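Local coordinates for ileal bile acid-binding protein (Danio rerio, PDB 3ELX) that binds bile acids such as cholate and perhaps fatty acids, probably as a cytoplasmic lipid carrier of the fatty-acid binding protein family, at residues A[13-18]-A[125-130]; A[50-55]-A[62-67]; A[101-106]-A[114-119]. One frame throughout, in Å; residues are numbered along the deposited sequence.

Interaction 1. Residues A[13-18]-A[125-130]; sequences ESQEGY and AVLVRT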
loop_
_atom_site.group_PDB
_atom_site.type_symbol
_atom_site.label_atom_id
_atom_site.label_comp_id
_atom_site.label_asym_id
_atom_site.label_seq_id
_atom_site.Cartn_x
_atom_site.Cartn_y
_atom_site.Cartn_z
ATOM N N GLU A 13 -4.254 -10.909 4.744
ATOM C CA GLU A 13 -5.160 -11.998 5.127
ATOM C C GLU A 13 -6.169 -12.243 4.006
ATOM O O GLU A 13 -6.471 -13.395 3.665
ATOM C CB GLU A 13 -5.849 -11.615 6.436
ATOM C CG GLU A 13 -6.902 -12.556 6.966
ATOM C CD GLU A 13 -7.547 -12.024 8.235
ATOM O OE1 GLU A 13 -7.717 -12.815 9.186
ATOM O OE2 GLU A 13 -7.895 -10.821 8.279
ATOM N N SER A 14 -6.653 -11.146 3.426
ATOM C CA SER A 14 -7.633 -11.154 2.334
ATOM C C SER A 14 -7.123 -10.259 1.210
ATOM O O SER A 14 -6.470 -9.240 1.455
ATOM C CB SER A 14 -8.982 -10.621 2.821
ATOM O OG SER A 14 -9.446 -11.350 3.944
ATOM N N GLN A 15 -7.444 -10.630 -0.024
ATOM C CA GLN A 15 -6.994 -9.884 -1.186
ATOM C C GLN A 15 -7.996 -10.048 -2.317
ATOM O O GLN A 15 -8.349 -11.170 -2.659
ATOM C CB GLN A 15 -5.627 -10.403 -1.608
ATOM C CG GLN A 15 -4.826 -9.447 -2.464
ATOM C CD GLN A 15 -3.346 -9.774 -2.441
ATOM O OE1 GLN A 15 -2.567 -9.151 -1.712
ATOM N NE2 GLN A 15 -2.953 -10.777 -3.215
ATOM N N GLU A 16 -8.452 -8.935 -2.889
ATOM C CA GLU A 16 -9.383 -8.968 -4.024
ATOM C C GLU A 16 -8.875 -8.071 -5.138
ATOM O O GLU A 16 -8.400 -6.966 -4.875
ATOM C CB GLU A 16 -10.777 -8.485 -3.617
ATOM C CG GLU A 16 -11.557 -9.417 -2.714
ATOM C CD GLU A 16 -12.973 -8.920 -2.487
ATOM O OE1 GLU A 16 -13.849 -9.187 -3.338
ATOM O OE2 GLU A 16 -13.211 -8.250 -1.458
ATOM N N GLY A 17 -9.000 -8.536 -6.379
ATOM C CA GLY A 17 -8.626 -7.743 -7.550
ATOM C C GLY A 17 -7.153 -7.718 -7.919
ATOM O O GLY A 17 -6.733 -6.903 -8.744
ATOM N N TYR A 18 -6.368 -8.609 -7.324
ATOM C CA TYR A 18 -4.920 -8.635 -7.522
ATOM C C TYR A 18 -4.521 -8.752 -9.000
ATOM O O TYR A 18 -3.716 -7.961 -9.499
ATOM C CB TYR A 18 -4.316 -9.772 -6.683
ATOM C CG TYR A 18 -2.880 -10.129 -6.986
ATOM C CD1 TYR A 18 -1.824 -9.372 -6.475
ATOM C CD2 TYR A 18 -2.581 -11.258 -7.745
ATOM C CE1 TYR A 18 -0.502 -9.726 -6.744
ATOM C CE2 TYR A 18 -1.274 -11.618 -8.014
ATOM C CZ TYR A 18 -0.244 -10.851 -7.516
ATOM O OH TYR A 18 1.050 -11.226 -7.793
ATOM N N ALA A 125 -9.591 -0.700 -12.380
ATOM C CA ALA A 125 -9.241 -1.902 -11.636
ATOM C C ALA A 125 -8.867 -1.507 -10.226
ATOM O O ALA A 125 -8.124 -0.542 -10.016
ATOM C CB ALA A 125 -8.106 -2.664 -12.295
ATOM N N VAL A 126 -9.398 -2.266 -9.275
ATOM C CA VAL A 126 -9.246 -1.976 -7.854
ATOM C C VAL A 126 -8.696 -3.196 -7.118
ATOM O O VAL A 126 -9.260 -4.300 -7.201
ATOM C CB VAL A 126 -10.586 -1.566 -7.210
ATOM C CG1 VAL A 126 -10.391 -1.241 -5.733
ATOM C CG2 VAL A 126 -11.195 -0.367 -7.931
ATOM N N LEU A 127 -7.586 -2.989 -6.423
ATOM C CA LEU A 127 -7.020 -3.991 -5.531
ATOM C C LEU A 127 -7.365 -3.611 -4.092
ATOM O O LEU A 127 -7.079 -2.497 -3.652
ATOM C CB LEU A 127 -5.505 -4.062 -5.702
ATOM C CG LEU A 127 -4.685 -4.796 -4.643
ATOM C CD1 LEU A 127 -5.041 -6.279 -4.570
ATOM C CD2 LEU A 127 -3.191 -4.604 -4.923
ATOM N N VAL A 128 -7.998 -4.535 -3.375
ATOM C CA VAL A 128 -8.262 -4.346 -1.955
ATOM C C VAL A 128 -7.511 -5.404 -1.161
ATOM O O VAL A 128 -7.749 -6.595 -1.328
ATOM C CB VAL A 128 -9.768 -4.448 -1.609
ATOM C CG1 VAL A 128 -9.989 -4.156 -0.125
ATOM C CG2 VAL A 128 -10.613 -3.508 -2.475
ATOM N N ARG A 129 -6.596 -4.955 -0.307
ATOM C CA ARG A 129 -5.835 -5.856 0.560
ATOM C C ARG A 129 -6.229 -5.616 2.002
ATOM O O ARG A 129 -6.286 -4.475 2.447
ATOM C CB ARG A 129 -4.335 -5.605 0.402
ATOM C CG ARG A 129 -3.758 -5.973 -0.963
ATOM C CD ARG A 129 -2.216 -5.896 -0.986
ATOM N NE ARG A 129 -1.636 -6.316 0.284
ATOM C CZ ARG A 129 -1.145 -5.487 1.202
ATOM N NH1 ARG A 129 -1.124 -4.178 0.991
ATOM N NH2 ARG A 129 -0.661 -5.970 2.334
ATOM N N THR A 130 -6.501 -6.692 2.738
ATOM C CA THR A 130 -6.863 -6.584 4.141
ATOM C C THR A 130 -5.832 -7.381 4.928
ATOM O O THR A 130 -5.623 -8.554 4.642
ATOM C CB THR A 130 -8.267 -7.160 4.396
ATOM O OG1 THR A 130 -9.224 -6.425 3.622
ATOM C CG2 THR A 130 -8.624 -7.066 5.880
HETATM O O HOH W 1 -8.946 -5.451 -9.885
#

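Interaction 2. Residues A[50-55]-A[62-67]; sequences DFTWTQ and VVTNKF. With EDO (1,2-ethanediol), chain B.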
loop_
_atom_site.group_PDB
_atom_site.type_symbol
_atom_site.label_atom_id
_atom_site.label_comp_id
_atom_site.label_asym_id
_atom_site.label_seq_id
_atom_site.Cartn_x
_atom_site.Cartn_y
_atom_site.Cartn_z
ATOM N N ASP A 50 3.526 11.781 11.265
ATOM C CA ASP A 50 4.797 11.256 10.766
ATOM C C ASP A 50 4.749 9.732 10.654
ATOM O O ASP A 50 4.673 9.029 11.668
ATOM C CB ASP A 50 5.904 11.720 11.723
ATOM C CG ASP A 50 7.293 11.271 11.307
ATOM O OD1 ASP A 50 7.442 10.175 10.735
ATOM O OD2 ASP A 50 8.255 12.019 11.617
ATOM N N PHE A 51 4.800 9.221 9.421
ATOM C CA PHE A 51 4.733 7.771 9.174
ATOM C C PHE A 51 6.025 7.224 8.596
ATOM O O PHE A 51 6.657 7.865 7.751
ATOM C CB PHE A 51 3.648 7.433 8.148
ATOM C CG PHE A 51 2.249 7.538 8.661
ATOM C CD1 PHE A 51 1.630 8.778 8.771
ATOM C CD2 PHE A 51 1.526 6.386 8.986
ATOM C CE1 PHE A 51 0.325 8.885 9.226
ATOM C CE2 PHE A 51 0.205 6.483 9.438
ATOM C CZ PHE A 51 -0.393 7.728 9.556
ATOM N N THR A 52 6.390 6.021 9.034
ATOM C CA THR A 52 7.401 5.209 8.356
ATOM C C THR A 52 6.696 3.913 7.992
ATOM O O THR A 52 6.232 3.182 8.876
ATOM C CB THR A 52 8.611 4.907 9.259
ATOM O OG1 THR A 52 9.181 6.136 9.720
ATOM C CG2 THR A 52 9.668 4.096 8.497
ATOM N N TRP A 53 6.624 3.635 6.698
ATOM C CA TRP A 53 5.766 2.572 6.189
ATOM C C TRP A 53 6.634 1.604 5.404
ATOM O O TRP A 53 7.160 1.957 4.359
ATOM C CB TRP A 53 4.716 3.204 5.274
ATOM C CG TRP A 53 3.525 2.346 5.018
ATOM C CD1 TRP A 53 3.480 1.183 4.301
ATOM C CD2 TRP A 53 2.189 2.594 5.475
ATOM N NE1 TRP A 53 2.192 0.690 4.281
ATOM C CE2 TRP A 53 1.384 1.539 4.996
ATOM C CE3 TRP A 53 1.593 3.613 6.232
ATOM C CZ2 TRP A 53 0.012 1.473 5.247
ATOM C CZ3 TRP A 53 0.228 3.539 6.496
ATOM C CH2 TRP A 53 -0.543 2.471 6.005
ATOM N N THR A 54 6.793 0.389 5.927
ATOM C CA THR A 54 7.722 -0.584 5.349
ATOM C C THR A 54 6.974 -1.816 4.855
ATOM O O THR A 54 6.137 -2.370 5.570
ATOM C CB THR A 54 8.790 -0.981 6.399
ATOM O OG1 THR A 54 9.474 0.194 6.857
ATOM C CG2 THR A 54 9.798 -1.947 5.819
ATOM N N GLN A 55 7.263 -2.227 3.624
ATOM C CA GLN A 55 6.631 -3.412 3.045
ATOM C C GLN A 55 7.701 -4.407 2.648
ATOM O O GLN A 55 8.687 -4.057 1.984
ATOM C CB GLN A 55 5.776 -3.063 1.815
ATOM C CG GLN A 55 4.653 -2.084 2.113
ATOM C CD GLN A 55 3.972 -1.601 0.849
ATOM O OE1 GLN A 55 4.632 -1.254 -0.127
ATOM N NE2 GLN A 55 2.650 -1.569 0.865
ATOM N N VAL A 62 12.652 -4.726 0.218
ATOM C CA VAL A 62 11.998 -3.932 1.263
ATOM C C VAL A 62 11.723 -2.532 0.730
ATOM O O VAL A 62 12.634 -1.844 0.261
ATOM C CB VAL A 62 12.836 -3.889 2.558
ATOM C CG1 VAL A 62 12.098 -3.134 3.650
ATOM C CG2 VAL A 62 13.158 -5.295 3.027
ATOM N N VAL A 63 10.462 -2.117 0.791
ATOM C CA VAL A 63 10.082 -0.792 0.304
ATOM C C VAL A 63 9.712 0.015 1.529
ATOM O O VAL A 63 8.806 -0.365 2.245
ATOM C CB VAL A 63 8.890 -0.863 -0.668
ATOM C CG1 VAL A 63 8.456 0.545 -1.114
ATOM C CG2 VAL A 63 9.239 -1.708 -1.876
ATOM N N THR A 64 10.425 1.113 1.762
ATOM C CA THR A 64 10.128 1.992 2.890
ATOM C C THR A 64 9.798 3.392 2.405
ATOM O O THR A 64 10.562 4.001 1.646
ATOM C CB THR A 64 11.314 2.059 3.872
ATOM O OG1 THR A 64 11.600 0.741 4.339
ATOM C CG2 THR A 64 10.985 2.927 5.077
ATOM N N ASN A 65 8.649 3.886 2.843
ATOM C CA ASN A 65 8.257 5.263 2.587
ATOM C C ASN A 65 8.113 5.997 3.892
ATOM O O ASN A 65 7.444 5.522 4.807
ATOM C CB ASN A 65 6.962 5.331 1.786
ATOM C CG ASN A 65 7.209 5.222 0.299
ATOM O OD1 ASN A 65 8.058 5.930 -0.237
ATOM N ND2 ASN A 65 6.499 4.323 -0.363
ATOM N N LYS A 66 8.782 7.143 3.971
ATOM C CA LYS A 66 8.677 8.039 5.113
ATOM C C LYS A 66 8.001 9.309 4.631
ATOM O O LYS A 66 8.467 9.968 3.684
ATOM C CB LYS A 66 10.054 8.355 5.698
ATOM C CG LYS A 66 10.719 7.146 6.312
ATOM C CD LYS A 66 12.190 7.400 6.600
ATOM C CE LYS A 66 12.441 7.743 8.062
ATOM N NZ LYS A 66 11.765 8.995 8.495
ATOM N N PHE A 67 6.871 9.622 5.254
ATOM C CA PHE A 67 6.116 10.805 4.865
ATOM C C PHE A 67 5.471 11.464 6.063
ATOM O O PHE A 67 5.222 10.809 7.078
ATOM C CB PHE A 67 5.068 10.474 3.794
ATOM C CG PHE A 67 4.070 9.423 4.204
ATOM C CD1 PHE A 67 4.292 8.076 3.901
ATOM C CD2 PHE A 67 2.890 9.774 4.876
ATOM C CE1 PHE A 67 3.356 7.084 4.275
ATOM C CE2 PHE A 67 1.948 8.797 5.240
ATOM C CZ PHE A 67 2.179 7.457 4.947
HETATM C C1 EDO B . 1.632 2.239 1.150
HETATM O O1 EDO B . 1.100 2.332 0.050
HETATM C C2 EDO B . 2.675 3.239 1.587
HETATM O O2 EDO B . 3.923 2.950 0.941
HETATM O O HOH W 2 8.579 9.727 8.420
#

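Interaction 3. Residues A[101-106]-A[114-119]; sequences YQQTTE and ETSTAS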
loop_
_atom_site.group_PDB
_atom_site.type_symbol
_atom_site.label_atom_id
_atom_site.label_comp_id
_atom_site.label_asym_id
_atom_site.label_seq_id
_atom_site.Cartn_x
_atom_site.Cartn_y
_atom_site.Cartn_z
ATOM N N TYR A 101 -1.401 4.987 -9.674
ATOM C CA TYR A 101 -2.674 4.632 -9.037
ATOM C C TYR A 101 -2.900 5.481 -7.799
ATOM O O TYR A 101 -1.970 6.127 -7.302
ATOM C CB TYR A 101 -2.717 3.138 -8.663
ATOM C CG TYR A 101 -1.583 2.690 -7.758
ATOM C CD1 TYR A 101 -1.735 2.653 -6.381
ATOM C CD2 TYR A 101 -0.355 2.298 -8.296
ATOM C CE1 TYR A 101 -0.684 2.245 -5.546
ATOM C CE2 TYR A 101 0.697 1.891 -7.480
ATOM C CZ TYR A 101 0.524 1.863 -6.109
ATOM O OH TYR A 101 1.575 1.451 -5.310
ATOM N N GLN A 102 -4.145 5.488 -7.326
ATOM C CA GLN A 102 -4.498 6.125 -6.061
ATOM C C GLN A 102 -4.517 5.066 -4.983
ATOM O O GLN A 102 -5.040 3.974 -5.208
ATOM C CB GLN A 102 -5.889 6.755 -6.150
ATOM C CG GLN A 102 -5.920 8.007 -7.000
ATOM C CD GLN A 102 -4.964 9.066 -6.486
ATOM O OE1 GLN A 102 -3.951 9.364 -7.125
ATOM N NE2 GLN A 102 -5.274 9.631 -5.324
ATOM N N GLN A 103 -3.932 5.379 -3.828
ATOM C CA GLN A 103 -3.910 4.430 -2.705
ATOM C C GLN A 103 -4.658 5.021 -1.529
ATOM O O GLN A 103 -4.358 6.129 -1.117
ATOM C CB GLN A 103 -2.469 4.180 -2.264
ATOM C CG GLN A 103 -2.348 3.177 -1.144
ATOM C CD GLN A 103 -2.739 1.801 -1.609
ATOM O OE1 GLN A 103 -2.533 1.453 -2.766
ATOM N NE2 GLN A 103 -3.340 1.019 -0.721
ATOM N N THR A 104 -5.636 4.296 -0.991
ATOM C CA THR A 104 -6.304 4.745 0.234
ATOM C C THR A 104 -6.104 3.676 1.281
ATOM O O THR A 104 -6.219 2.490 0.984
ATOM C CB THR A 104 -7.810 4.995 0.052
ATOM O OG1 THR A 104 -8.479 3.750 -0.180
ATOM C CG2 THR A 104 -8.059 5.943 -1.097
ATOM N N THR A 105 -5.778 4.090 2.495
ATOM C CA THR A 105 -5.496 3.120 3.536
ATOM C C THR A 105 -6.124 3.552 4.846
ATOM O O THR A 105 -6.062 4.715 5.224
ATOM C CB THR A 105 -3.995 2.891 3.677
ATOM O OG1 THR A 105 -3.474 2.443 2.409
ATOM C CG2 THR A 105 -3.707 1.847 4.746
ATOM N N GLU A 106 -6.726 2.598 5.539
ATOM C CA GLU A 106 -7.316 2.897 6.834
ATOM C C GLU A 106 -7.311 1.678 7.734
ATOM O O GLU A 106 -7.070 0.565 7.269
ATOM C CB GLU A 106 -8.741 3.442 6.675
ATOM C CG GLU A 106 -9.752 2.439 6.132
ATOM C CD GLU A 106 -11.184 2.956 6.210
ATOM O OE1 GLU A 106 -11.504 3.778 7.105
ATOM O OE2 GLU A 106 -12.003 2.532 5.370
ATOM N N GLU A 114 -6.238 -1.671 2.617
ATOM C CA GLU A 114 -5.500 -0.883 1.635
ATOM C C GLU A 114 -6.141 -1.047 0.270
ATOM O O GLU A 114 -6.251 -2.163 -0.233
ATOM C CB GLU A 114 -4.047 -1.333 1.589
ATOM C CG GLU A 114 -3.314 -1.101 2.891
ATOM C CD GLU A 114 -1.892 -1.610 2.841
ATOM O OE1 GLU A 114 -1.015 -0.871 2.345
ATOM O OE2 GLU A 114 -1.657 -2.749 3.294
ATOM N N THR A 115 -6.585 0.065 -0.312
ATOM C CA THR A 115 -7.284 0.021 -1.596
ATOM C C THR A 115 -6.469 0.774 -2.648
ATOM O O THR A 115 -6.195 1.973 -2.483
ATOM C CB THR A 115 -8.683 0.650 -1.474
ATOM O OG1 THR A 115 -9.442 -0.011 -0.453
ATOM C CG2 THR A 115 -9.438 0.582 -2.813
ATOM N N SER A 116 -6.099 0.077 -3.723
ATOM C CA SER A 116 -5.371 0.685 -4.837
ATOM C C SER A 116 -6.319 0.782 -6.032
ATOM O O SER A 116 -6.915 -0.213 -6.446
ATOM C CB SER A 116 -4.137 -0.146 -5.207
ATOM O OG SER A 116 -3.345 -0.477 -4.077
ATOM N N THR A 117 -6.456 1.984 -6.582
ATOM C CA THR A 117 -7.428 2.238 -7.637
ATOM C C THR A 117 -6.698 2.750 -8.868
ATOM O O THR A 117 -6.058 3.801 -8.832
ATOM C CB THR A 117 -8.458 3.264 -7.156
ATOM O OG1 THR A 117 -9.072 2.759 -5.962
ATOM C CG2 THR A 117 -9.523 3.529 -8.226
ATOM N N ALA A 118 -6.778 1.981 -9.948
ATOM C CA ALA A 118 -6.151 2.378 -11.202
ATOM C C ALA A 118 -7.187 2.496 -12.313
ATOM O O ALA A 118 -8.261 1.898 -12.244
ATOM C CB ALA A 118 -5.066 1.398 -11.581
ATOM N N SER A 119 -6.852 3.268 -13.336
ATOM C CA SER A 119 -7.796 3.571 -14.395
ATOM C C SER A 119 -7.123 3.506 -15.760
ATOM O O SER A 119 -6.035 4.048 -15.936
ATOM C CB SER A 119 -8.374 4.963 -14.146
ATOM O OG SER A 119 -9.028 5.466 -15.285
HETATM O O HOH W 3 -3.953 -1.912 -1.971
HETATM O O HOH W 4 -8.984 1.286 1.959
HETATM O O HOH W 5 -1.232 1.689 1.695
#

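Interaction 1. Residues A[13-18]-A[125-130]
Gln15 and Arg129 run next to each other across the two antiparallel strands, both leaving the same face of the sheet. Gln15 CG is anti to the backbone N (chi1 -160°), and the chain is extended beyond it. Gln15 OE1 sits 3.4 Å from Arg129 CD and also touches Arg129 CG. It lies in the guanidinium plane, at the edge of that group. The amide and guanidinium planes are turned 66° apart, so the two flat groups do not stack. The charge of Arg129 is met by Glu114, through NH1, while NH2 bonds to Thr12 OG1.

On the same strand, Leu127 reaches across with one methyl. Its CD1 is 3.8 Å from Gln15 CG and also touches CA and CB of Tyr18. On the other face of the sheet, Ser14 and Thr130 meet through their CB atoms at 3.9 Å.

The backbone holds this register. Ser14 with Thr130 and Glu16 with Val128 are hydrogen-bonded pairs, and Gln15 with Arg129 is the non-hydrogen-bonded pair between them. Thr130 O is gripped twice, by Glu13 N at 2.7 Å and by Ser14 N at 3.0 Å. Two residues facing one make a classic beta bulge. The strand ends at Glu16, and Gly17 follows as the N-cap of helix 18-24, with a positive phi (82°). Beyond the last pair, water 1 bridges the segments, donating to Gly17 O and Val126 O.

The contact joins the first and last strands of the barrel wall, 8-16 and 124-133. Strand 111-119 flanks 124-133 on its far side, where Val126 packs on Thr115 and Val128 on Val113. Helix 18-24 packs over one end, with Phe21 against Leu127 and Leu24 against Ala125.

Interaction 2. Residues A[50-55]-A[62-67]
Phe51 O takes hydrogen bonds from two partners, Phe67 N at 3.1 Å and water 2 at 2.8 Å. The same water donates to Asp50 OD1 and accepts a weak bond from Lys66 NZ. It thus links the acid and the amine, whose charged atoms are not in contact.

Beside this bond the two phenylalanines meet on the inner face. Phe67 CG stands between its backbone N and carbonyl carbon (chi1 58°), and the ring comes over toward Phe51. Phe51 CB lies over one face of that ring, offset toward the rim, in a CH-pi contact 3.8 Å from the centroid. The ring planes are only 14° apart, but the rings are slid so far that they barely overlap. Trp53 CE3 approaches the edge of the Phe67 ring, 4.1 Å from CZ.

A molecule of 1,2-ethanediol, probably from the crystallisation liquor, lies over one face of the Trp53 indole. Asn65 ND2 donates to its O2 at 3.2 Å, while Asn65 OD1 accepts from Glu76 N.

The opposite face of the sheet carries Thr52, Thr54, Thr64 and Lys66. Thr54 OG1 and Thr64 OG1 share a weak hydrogen bond of 3.3 Å. Thr54 CG2 presses on Val62 CG1 at 3.4 Å, closer than usual for two methyls. Thr52 touches Lys66 CG with both OG1 and CG2.

The contact is a beta hairpin. Phe51-Phe67, Trp53-Asn65 and Gln55-Val63 are hydrogen-bonded pairs, with Thr52-Lys66 and Thr54-Thr64 as non-hydrogen-bonded pairs between them. Gln55 contacts cholate in another structure of this protein. Strand 41-47 flanks the hairpin on one side, and Phe51 and Trp53 both pack on Ile44. Strand 73-76 meets Phe67 and Asn65 through Met75. Leu94 of strand 93-97 touches both Phe51 and Trp53.

Interaction 3. Residues A[101-106]-A[114-119]
Ser116 OG donates to Gln103 OE1 in a hydrogen bond modelled at 2.5 Å, so short that the exact length is doubtful. Gln103 CG is anti to the backbone N (chi1 -178°), and the bend at chi2 (68°) puts CD toward Ser116 on strand 111-119. Other polar links run through water. Water 3 accepts from Gln103 NE2 and donates to Ser116 OG at 2.6 Å. Water 5 lies between Thr105 OG1 and Glu114 OE1, and water 4 between Thr104 O and Thr115 OG1.

Backbone bonds pair Gln102 with Thr117 and Thr104 with Thr115. The bond from Thr115 N to Thr104 O is 2.8 Å.

Packing fills in the rest. Thr105 CG2 is 3.5 Å from Glu114 CG. On the other face of the sheet, OG1 of Thr104 lies 3.4 Å from CB of Thr115. Tyr101 CB rests 4.1 Å from Ala118 CB, and its CD1 meets Ser116 CB.

Gln103, Thr105, Glu114 and Ser116 therefore give this hairpin a buried polar face, served partly by water. The Glu114 carboxylate is paired with Arg129, which would favour its charged form. Tyr101, whose ring stacks with Phe98, contacts two cholates in another structure of this protein, consistent with a bile-acid site that combines aromatic and polar groups.

In the fold
All three contacts belong to one antiparallel sheet, the beta-barrel of the fatty-acid binding protein family. Interaction 1 joins its first and last strands, and the other two are hairpins nested within that span. Interactions 1 and 3 adjoin: Leu127 O is 2.8 Å from Ser116 N, and the Arg129 NH1 to Glu114 OE2 salt bridge measures 2.8 Å. Interactions 2 and 3 lie on opposite sides of the chain's centre, about 16 Å apart between centres, yet meet inside: Trp53 CH2 is 3.5 Å from Thr105 CG2. Gln55, a cholate contact in another structure, lies near both Glu114 and Arg129, so side chains of all three contacts come close to one of the cholate sites.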